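Side-chain contact in putative cobalamin synthesis related protein (Corynebacterium diphtheriae, PDB 2NPN), which binds S-adenosylmethionine and probably acts as a precorrin-6A synthase (deacetylating), a methyltransferase of cobalamin biosynthesis: residues E229-Q232 and Q233-E237. Residues are numbered along the deposited sequence; the frame is centred on the assembly and turned at random.
Sequences ELKQ and QLRTE
Thr236 and Gln232 show how a helix lets a hydroxyl share the carbonyl one turn back. A chi1 of -60°, with OG1 anti to the carbonyl carbon of Thr236, puts this hydroxyl where it hydrogen-bonds to Gln232 O, which also accepts the backbone N-H of Thr236, both at 3.0 Å; the two donors grip that oxygen from opposite faces of the carbonyl plane. Arg235, bent at chi3 (-72°), folds its guanidinium back along the helix: in the conformer described, Gln232 CG lies at the edge of the group, 3.7 Å from Arg235 NH1, while Lys231 CE approaches NH2 obliquely. All this lies on helix 220-238, which packs beside the mixed sheet of the C-terminal half of this tetrapyrrole methylase. Lys231 runs fully extended from the helix, and its NZ forms a salt bridge with Asp243, an S-adenosylmethionine-binding residue, and hydrogen-bonds to the carbonyl oxygens of Lys189 and Asp187. Arg235 NH2 lies 4.8 Å from Lys231 NZ, and the Asp243 carboxylate probably eases the repulsion between these like charges. On the neighbouring side of the helix, Leu234 CD1 rests 3.8 Å from Leu230 CG, the side chains set at a slant, and Leu230 also touches strand 214-217. On the outer side a water accepts from Gln233 NE2 at 2.7 Å and donates to Glu229 OE1, bridging successive turns.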
# COMPACT_ATOMS: atom_id res chain seq x y z
N GLU A 229 -9.01 -21.60 -1.72
CA GLU A 229 -8.00 -22.67 -1.77
C GLU A 229 -6.71 -22.09 -2.36
O GLU A 229 -5.61 -22.32 -1.84
CB GLU A 229 -8.47 -23.87 -2.61
CG GLU A 229 -9.72 -24.61 -2.13
CD GLU A 229 -10.48 -25.29 -3.30
OE1 GLU A 229 -9.88 -25.42 -4.40
OE2 GLU A 229 -11.66 -25.71 -3.12
N LEU A 230 -6.86 -21.33 -3.45
CA LEU A 230 -5.74 -20.73 -4.16
C LEU A 230 -4.98 -19.80 -3.20
O LEU A 230 -3.75 -19.79 -3.14
CB LEU A 230 -6.25 -19.93 -5.37
CG LEU A 230 -5.19 -19.17 -6.16
CD1 LEU A 230 -4.13 -20.09 -6.80
CD2 LEU A 230 -5.93 -18.37 -7.20
N LYS A 231 -5.72 -19.00 -2.45
CA LYS A 231 -5.07 -17.99 -1.58
C LYS A 231 -4.19 -18.70 -0.52
O LYS A 231 -3.05 -18.30 -0.27
CB LYS A 231 -6.15 -17.09 -0.95
CG LYS A 231 -5.63 -16.01 0.00
CD LYS A 231 -6.71 -15.11 0.47
CE LYS A 231 -6.22 -13.98 1.35
NZ LYS A 231 -7.29 -13.02 1.58
N GLN A 232 -4.68 -19.80 0.02
CA GLN A 232 -3.91 -20.57 0.99
C GLN A 232 -2.68 -21.21 0.34
O GLN A 232 -1.60 -21.20 0.93
CB GLN A 232 -4.79 -21.61 1.66
CG GLN A 232 -5.65 -21.00 2.75
CD GLN A 232 -6.88 -21.84 3.07
OE1 GLN A 232 -7.81 -21.93 2.26
NE2 GLN A 232 -6.90 -22.44 4.25
N GLN A 233 -2.85 -21.78 -0.86
CA GLN A 233 -1.77 -22.39 -1.63
C GLN A 233 -0.64 -21.35 -1.84
O GLN A 233 0.53 -21.61 -1.53
CB GLN A 233 -2.30 -22.92 -2.98
CG GLN A 233 -3.30 -24.13 -2.87
CD GLN A 233 -4.15 -24.46 -4.15
OE1 GLN A 233 -4.10 -23.76 -5.19
NE2 GLN A 233 -4.91 -25.57 -4.06
N LEU A 234 -1.02 -20.15 -2.28
CA LEU A 234 -0.06 -19.09 -2.54
C LEU A 234 0.63 -18.59 -1.27
O LEU A 234 1.84 -18.31 -1.30
CB LEU A 234 -0.72 -17.93 -3.25
CG LEU A 234 -1.24 -18.23 -4.66
CD1 LEU A 234 -2.12 -17.11 -5.20
CD2 LEU A 234 -0.05 -18.52 -5.57
N ARG A 235 -0.13 -18.48 -0.17
CA ARG A 235 0.45 -18.04 1.08
C ARG A 235 1.48 -19.05 1.61
O ARG A 235 2.55 -18.67 2.13
CB ARG A 235 -0.63 -17.84 2.13
CG ARG A 235 -0.08 -17.16 3.34
CD ARG A 235 -0.97 -17.24 4.50
NE ARG A 235 -2.14 -16.40 4.35
CZ ARG A 235 -3.38 -16.83 4.13
NH1 ARG A 235 -3.66 -18.13 4.03
NH2 ARG A 235 -4.35 -15.94 4.02
N THR A 236 1.16 -20.33 1.52
CA THR A 236 2.09 -21.36 1.96
C THR A 236 3.39 -21.29 1.15
O THR A 236 4.50 -21.30 1.70
CB THR A 236 1.44 -22.73 1.84
OG1 THR A 236 0.27 -22.75 2.67
CG2 THR A 236 2.42 -23.84 2.29
N GLU A 237 3.23 -21.19 -0.16
CA GLU A 237 4.35 -21.12 -1.08
C GLU A 237 5.26 -19.90 -0.85
O GLU A 237 6.48 -20.05 -0.71
CB GLU A 237 3.80 -21.06 -2.50
CG GLU A 237 4.88 -21.09 -3.56
CD GLU A 237 4.38 -20.71 -4.93
OE1 GLU A 237 3.15 -20.73 -5.16
OE2 GLU A 237 5.23 -20.37 -5.78
O HOH W 1 -7.07 -25.73 -5.64